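Local coordinates for coenzyme F420-dependent N(5),N(10)-methenyltetrahydromethanopterin reductase-related protein (Desulfurobacterium thermolithotrophum DSM 11699, PDB 6HUZ), which binds the iron-guanylylpyridinol cofactor and, as a bacterial paralog of [Fe]-hydrogenase, uses tetrahydrofolate derivatives as substrates, at the interface of chains A and B. Residues are numbered along the deposited sequence; one frame, centred on the assembly and turned at random. Chains: chain A/B, Coenzyme F420-dependent N(5),N(10)-methenyltetrahydromethanopterin reductase-related protein.

Contact 1: the interface of chains A and B. Residues chain A 323, 326-327, 330-331; chain B 323, 326-327, 330-331.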
loop_
_atom_site.group_PDB
_atom_site.type_symbol
_atom_site.label_atom_id
_atom_site.label_comp_id
_atom_site.label_asym_id
_atom_site.label_seq_id
_atom_site.Cartn_x
_atom_site.Cartn_y
_atom_site.Cartn_z
ATOM N N LEU A 323 10.556 -5.767 10.036
ATOM C CA LEU A 323 11.660 -6.555 9.454
ATOM C C LEU A 323 12.933 -5.670 9.429
ATOM O O LEU A 323 14.039 -6.150 9.648
ATOM C CB LEU A 323 11.349 -6.961 7.995
ATOM C CG LEU A 323 10.331 -8.087 7.770
ATOM C CD1 LEU A 323 9.652 -7.938 6.407
ATOM C CD2 LEU A 323 10.991 -9.429 7.832
ATOM N N HIS A 326 14.555 -5.549 12.976
ATOM C CA HIS A 326 15.192 -6.825 13.288
ATOM C C HIS A 326 16.494 -6.977 12.517
ATOM O O HIS A 326 17.506 -7.386 13.091
ATOM C CB HIS A 326 14.258 -7.994 12.949
ATOM C CG HIS A 326 13.314 -8.346 14.058
ATOM N ND1 HIS A 326 12.058 -7.758 14.160
ATOM C CD2 HIS A 326 13.472 -9.209 15.086
ATOM C CE1 HIS A 326 11.495 -8.285 15.237
ATOM N NE2 HIS A 326 12.306 -9.169 15.823
ATOM N N MET A 327 16.460 -6.677 11.213
ATOM C CA MET A 327 17.648 -6.760 10.362
ATOM C C MET A 327 18.740 -5.820 10.866
ATOM O O MET A 327 19.898 -6.238 10.979
ATOM C CB MET A 327 17.298 -6.412 8.914
ATOM C CG MET A 327 16.720 -7.572 8.172
ATOM S SD MET A 327 17.969 -8.868 7.951
ATOM C CE MET A 327 18.752 -8.248 6.491
ATOM N N LEU A 330 20.264 -7.352 13.926
ATOM C CA LEU A 330 20.992 -8.577 13.596
ATOM C C LEU A 330 22.284 -8.345 12.765
ATOM O O LEU A 330 23.354 -8.871 13.098
ATOM C CB LEU A 330 19.994 -9.455 12.810
ATOM C CG LEU A 330 20.416 -10.863 12.448
ATOM C CD1 LEU A 330 20.819 -11.660 13.681
ATOM C CD2 LEU A 330 19.279 -11.580 11.754
ATOM N N VAL A 331 22.209 -7.554 11.706
ATOM C CA VAL A 331 23.389 -7.350 10.861
ATOM C C VAL A 331 23.892 -5.934 10.707
ATOM O O VAL A 331 24.968 -5.763 10.137
ATOM C CB VAL A 331 23.152 -7.975 9.458
ATOM C CG1 VAL A 331 23.038 -9.491 9.547
ATOM C CG2 VAL A 331 21.906 -7.392 8.790
ATOM N N LEU B 323 13.097 -8.326 2.133
ATOM C CA LEU B 323 13.566 -8.475 3.525
ATOM C C LEU B 323 13.198 -9.900 4.016
ATOM O O LEU B 323 13.950 -10.527 4.753
ATOM C CB LEU B 323 12.865 -7.466 4.463
ATOM C CG LEU B 323 13.311 -6.000 4.394
ATOM C CD1 LEU B 323 12.176 -5.068 4.824
ATOM C CD2 LEU B 323 14.493 -5.755 5.280
ATOM N N HIS B 326 15.743 -12.503 2.613
ATOM C CA HIS B 326 17.030 -12.373 3.290
ATOM C C HIS B 326 16.957 -12.954 4.694
ATOM O O HIS B 326 17.861 -13.686 5.106
ATOM C CB HIS B 326 17.455 -10.902 3.367
ATOM C CG HIS B 326 18.198 -10.429 2.155
ATOM N ND1 HIS B 326 17.535 -9.874 1.066
ATOM C CD2 HIS B 326 19.522 -10.449 1.889
ATOM C CE1 HIS B 326 18.474 -9.571 0.182
ATOM N NE2 HIS B 326 19.688 -9.894 0.638
ATOM N N MET B 327 15.900 -12.605 5.437
ATOM C CA MET B 327 15.699 -13.109 6.796
ATOM C C MET B 327 15.585 -14.631 6.794
ATOM O O MET B 327 16.236 -15.291 7.612
ATOM C CB MET B 327 14.442 -12.499 7.416
ATOM C CG MET B 327 14.688 -11.142 7.988
ATOM S SD MET B 327 15.794 -11.249 9.420
ATOM C CE MET B 327 14.594 -11.620 10.666
ATOM N N LEU B 330 19.014 -16.051 6.283
ATOM C CA LEU B 330 19.876 -15.773 7.431
ATOM C C LEU B 330 19.480 -16.540 8.723
ATOM O O LEU B 330 20.330 -17.158 9.378
ATOM C CB LEU B 330 19.788 -14.249 7.658
ATOM C CG LEU B 330 20.693 -13.630 8.703
ATOM C CD1 LEU B 330 22.158 -13.947 8.431
ATOM C CD2 LEU B 330 20.513 -12.129 8.719
ATOM N N VAL B 331 18.209 -16.528 9.089
ATOM C CA VAL B 331 17.798 -17.191 10.331
ATOM C C VAL B 331 16.777 -18.298 10.218
ATOM O O VAL B 331 16.542 -18.970 11.220
ATOM C CB VAL B 331 17.311 -16.134 11.360
ATOM C CG1 VAL B 331 18.457 -15.233 11.803
ATOM C CG2 VAL B 331 16.166 -15.292 10.798
#
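In this [Fe]-hydrogenase paralog, helix 320-331 packs obliquely against its own copy across a two-fold axis, and the pair forms a helix-helix contact made by apolar side-chain atoms. Positions 323, 327 and 330, spaced by four and then three residues, fall on one face of each helix. At the centre A:Met327 and B:Met327 reach toward each other tip to tip, with SD of A:Met327 3.5 Å from SD of B:Met327. Each CG stands anti to the carbonyl carbon (chi1 -82°), and the chain then bends at chi2 and chi3, so that the thioether rather than the terminal methyl faces the axis. Methionine suits this place because its flexible chain and polarisable sulfur can adapt to an identical partner. An alanine at A:Met327 would remove CG, the sulfur and its methyl, and would probably leave B:Met327 poorly packed and loosen the centre of the pair. On one side of the sulfurs the A:Leu323 and B:Leu323 side chains cross obliquely, CD1 of A:Leu323 lying 3.8 Å from CB of B:Leu323. The other branch, CD2 of A:Leu323, touches CG of B:Met327 at 4.1 Å, so leucine's fork serves two neighbours. Toward the C-terminal end A:Leu330 turns its CG anti to the backbone N (chi1 -174°) and meets B:Leu330 tip to tip. There the two CD2 methyls of A:Leu330 and B:Leu330 are 3.3 Å apart, tighter than normal van der Waals contact. Beta-branched A:Val331 closes this end, pressing CG1 to within 3.7 Å of CD2 of B:Leu330. A:His326 lies at the margin and offers its CB to the CE methyl of B:Met327 rather than its imidazole.

Contact 2: the interface of chains A and B. Residues chain A 200-201, 204-207, 209-210, 347; chain B 220, 224, 228, 234, 238, 241-242, 270, 274.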
loop_
_atom_site.group_PDB
_atom_site.type_symbol
_atom_site.label_atom_id
_atom_site.label_comp_id
_atom_site.label_asym_id
_atom_site.label_seq_id
_atom_site.Cartn_x
_atom_site.Cartn_y
_atom_site.Cartn_z
ATOM N N SER A 200 10.365 10.862 -3.687
ATOM C CA SER A 200 9.940 10.061 -4.847
ATOM C C SER A 200 8.423 9.606 -4.825
ATOM O O SER A 200 7.701 9.880 -5.784
ATOM C CB SER A 200 10.863 8.844 -5.004
ATOM O OG SER A 200 10.367 7.848 -5.884
ATOM N N PRO A 201 7.911 8.916 -3.779
ATOM C CA PRO A 201 6.494 8.500 -3.805
ATOM C C PRO A 201 5.512 9.676 -3.831
ATOM O O PRO A 201 4.385 9.538 -4.301
ATOM C CB PRO A 201 6.345 7.637 -2.539
ATOM C CG PRO A 201 7.429 8.065 -1.631
ATOM C CD PRO A 201 8.589 8.447 -2.558
ATOM N N ASP A 204 7.019 11.888 -7.877
ATOM C CA ASP A 204 6.999 11.115 -9.132
ATOM C C ASP A 204 5.586 10.823 -9.625
ATOM O O ASP A 204 4.602 11.114 -8.953
ATOM C CB ASP A 204 7.658 9.738 -8.929
ATOM C CG ASP A 204 9.105 9.772 -8.539
ATOM O OD1 ASP A 204 9.709 10.894 -8.535
ATOM O OD2 ASP A 204 9.649 8.696 -8.234
ATOM N N MET A 205 5.513 10.218 -10.809
ATOM C CA MET A 205 4.265 9.827 -11.432
ATOM C C MET A 205 3.428 8.920 -10.508
ATOM O O MET A 205 2.208 8.945 -10.640
ATOM C CB MET A 205 4.522 9.152 -12.776
ATOM C CG MET A 205 5.477 8.000 -12.685
ATOM S SD MET A 205 5.501 7.173 -14.282
ATOM C CE MET A 205 6.976 5.983 -14.024
ATOM N N GLY A 206 4.062 8.169 -9.575
ATOM C CA GLY A 206 3.326 7.324 -8.622
ATOM C C GLY A 206 2.451 8.079 -7.633
ATOM O O GLY A 206 1.754 7.468 -6.816
ATOM N N ILE A 207 2.441 9.409 -7.694
ATOM C CA ILE A 207 1.586 10.184 -6.804
ATOM C C ILE A 207 0.129 9.737 -7.044
ATOM O O ILE A 207 -0.678 9.859 -6.157
ATOM C CB ILE A 207 1.757 11.706 -7.010
ATOM C CG1 ILE A 207 0.839 12.536 -6.071
ATOM C CG2 ILE A 207 1.546 12.157 -8.496
ATOM C CD1 ILE A 207 0.988 12.305 -4.542
ATOM N N THR A 209 -1.056 6.653 -7.412
ATOM C CA THR A 209 -1.300 5.551 -6.489
ATOM C C THR A 209 -1.151 6.028 -5.047
ATOM O O THR A 209 -1.915 5.616 -4.152
ATOM C CB THR A 209 -0.346 4.394 -6.807
ATOM O OG1 THR A 209 0.993 4.864 -6.893
ATOM C CG2 THR A 209 -0.654 3.770 -8.124
ATOM N N THR A 210 -0.168 6.887 -4.802
ATOM C CA THR A 210 0.079 7.391 -3.442
ATOM C C THR A 210 -1.171 8.137 -2.914
ATOM O O THR A 210 -1.700 7.819 -1.851
ATOM C CB THR A 210 1.316 8.327 -3.408
ATOM O OG1 THR A 210 2.480 7.599 -3.763
ATOM C CG2 THR A 210 1.545 8.945 -2.006
ATOM N N PHE A 347 13.628 -0.127 -11.122
ATOM C CA PHE A 347 13.009 1.021 -11.773
ATOM C C PHE A 347 13.723 1.199 -13.132
ATOM O O PHE A 347 13.872 2.299 -13.654
ATOM C CB PHE A 347 13.158 2.277 -10.887
ATOM C CG PHE A 347 12.313 3.476 -11.262
ATOM C CD1 PHE A 347 10.967 3.334 -11.556
ATOM C CD2 PHE A 347 12.850 4.757 -11.251
ATOM C CE1 PHE A 347 10.178 4.437 -11.864
ATOM C CE2 PHE A 347 12.062 5.863 -11.568
ATOM C CZ PHE A 347 10.733 5.693 -11.872
ATOM N N TYR B 220 -3.536 4.034 -12.438
ATOM C CA TYR B 220 -2.205 4.578 -12.701
ATOM C C TYR B 220 -1.507 3.754 -13.796
ATOM O O TYR B 220 -0.785 4.299 -14.618
ATOM C CB TYR B 220 -1.384 4.630 -11.394
ATOM C CG TYR B 220 0.089 4.744 -11.648
ATOM C CD1 TYR B 220 0.630 5.894 -12.220
ATOM C CD2 TYR B 220 0.950 3.689 -11.357
ATOM C CE1 TYR B 220 1.988 5.991 -12.499
ATOM C CE2 TYR B 220 2.313 3.770 -11.651
ATOM C CZ TYR B 220 2.824 4.923 -12.222
ATOM O OH TYR B 220 4.161 5.003 -12.525
ATOM N N SER B 224 -0.170 5.335 -17.278
ATOM C CA SER B 224 1.239 5.070 -17.634
ATOM C C SER B 224 1.403 4.409 -19.011
ATOM O O SER B 224 2.255 4.817 -19.791
ATOM C CB SER B 224 1.881 4.169 -16.582
ATOM O OG SER B 224 2.037 4.926 -15.398
ATOM N N LEU B 228 1.493 8.435 -20.555
ATOM C CA LEU B 228 2.910 8.733 -20.358
ATOM C C LEU B 228 3.781 7.918 -21.311
ATOM O O LEU B 228 4.863 8.371 -21.692
ATOM C CB LEU B 228 3.320 8.407 -18.924
ATOM C CG LEU B 228 2.636 9.282 -17.876
ATOM C CD1 LEU B 228 3.115 8.904 -16.491
ATOM C CD2 LEU B 228 2.914 10.767 -18.177
ATOM N N MET B 234 8.856 0.419 -14.679
ATOM C CA MET B 234 8.792 1.681 -13.955
ATOM C C MET B 234 7.468 1.826 -13.291
ATOM O O MET B 234 7.405 2.242 -12.136
ATOM C CB MET B 234 9.065 2.859 -14.907
ATOM C CG MET B 234 10.469 2.831 -15.414
ATOM S SD MET B 234 10.749 4.038 -16.699
ATOM C CE MET B 234 10.660 5.596 -15.709
ATOM N N GLN B 238 6.794 2.056 -9.164
ATOM C CA GLN B 238 6.038 3.175 -8.575
ATOM C C GLN B 238 4.857 2.678 -7.730
ATOM O O GLN B 238 4.668 3.179 -6.629
ATOM C CB GLN B 238 5.532 4.118 -9.671
ATOM C CG GLN B 238 6.654 4.944 -10.304
ATOM C CD GLN B 238 7.192 6.007 -9.384
ATOM O OE1 GLN B 238 6.435 6.705 -8.665
ATOM N NE2 GLN B 238 8.507 6.174 -9.374
ATOM N N GLN B 241 6.341 0.917 -4.517
ATOM C CA GLN B 241 6.917 1.880 -3.618
ATOM C C GLN B 241 5.875 2.689 -2.912
ATOM O O GLN B 241 6.040 2.896 -1.733
ATOM C CB GLN B 241 7.863 2.863 -4.358
ATOM C CG GLN B 241 8.588 3.805 -3.385
ATOM C CD GLN B 241 9.483 4.839 -4.052
ATOM O OE1 GLN B 241 10.666 4.956 -3.753
ATOM N NE2 GLN B 241 8.949 5.642 -4.948
ATOM N N SER B 242 4.884 3.249 -3.638
ATOM C CA SER B 242 3.880 4.099 -3.019
ATOM C C SER B 242 3.207 3.367 -1.884
ATOM O O SER B 242 3.102 3.901 -0.779
ATOM C CB SER B 242 2.791 4.518 -4.033
ATOM O OG SER B 242 3.254 5.434 -5.017
ATOM N N SER B 270 1.388 17.997 -6.243
ATOM C CA SER B 270 2.023 17.027 -7.144
ATOM C C SER B 270 0.978 16.295 -8.028
ATOM O O SER B 270 1.200 16.121 -9.231
ATOM C CB SER B 270 2.785 15.976 -6.323
ATOM O OG SER B 270 3.273 14.931 -7.152
ATOM N N MET B 274 -0.681 14.899 -12.723
ATOM C CA MET B 274 -0.932 13.539 -13.199
ATOM C C MET B 274 -2.407 13.390 -13.595
ATOM O O MET B 274 -2.861 12.277 -13.892
ATOM C CB MET B 274 -0.464 12.524 -12.155
ATOM C CG MET B 274 1.040 12.253 -12.209
ATOM S SD MET B 274 1.629 11.511 -13.795
ATOM C CE MET B 274 0.634 9.932 -13.823
#
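The end of helix 196-203, loop 204-206 and the start of helix 207-228 in chain A, with A:Phe347 from the C-terminal segment, meet helices 207-228, 232-262 and 264-271 and the 3-10 turn 272-274 of chain B. B:Gln238, bent at chi2 (-71°), presents both ends of its amide. NE2 donates to OD2 of A:Asp204 at 3.0 Å, using the carboxylate's anti lone pair, while OE1 receives a weak bond from N of A:Gly206. A:Ser200 OG also donates to that OD2, from above the carboxylate plane. The extended B:Gln241 gives its NE2 to OG of A:Ser200 at 2.8 Å, nearly straight at 167°. Compact hydroxyls suit the close approach of two helices: OG of B:Ser242 is hydrogen-bonded to OG1 of both A:Thr209 and A:Thr210, direction unsettled. OG1 of A:Thr209 donates in plane to O of A:Gly206 at 2.7 Å; A:Thr210 and B:Ser242 approach that oxygen from above its plane, their hydrogens shared among alternatives. A:Met205, its CG in the crowded position (chi1 54°), crosses B:Tyr220 at about a right angle, SD 3.1 Å from the phenolic OH. CA of A:Gly206 lies toward the rim over one face of that ring, where a side chain would probably crowd it. A:Phe347 turns its ring edge to O of B:Met234. Gln238 and Ser242 also serve a sodium site. In the fold, the loop links helices 196-203 and 207-228, lines the methenyltetrahydrofolate pocket and packs on the partner's long helix 232-262.

Contact 1 and contact 2 share no residues, and the centres of their C-alpha atoms lie about 29 Å apart. Contact 1 straddles the two-fold axis and pairs one helix with its own copy, whereas contact 2 joins different elements of the two chains and recurs with the chains exchanged. One is apolar and self-complementary; the other mixes hydrogen bonds with apolar packing and touches the substrate-binding loop. Together they suggest an intertwined dimer, probably the functional one, as in [Fe]-hydrogenases: contact 1 would help hold the subunits together, while contact 2 would help fix each substrate site.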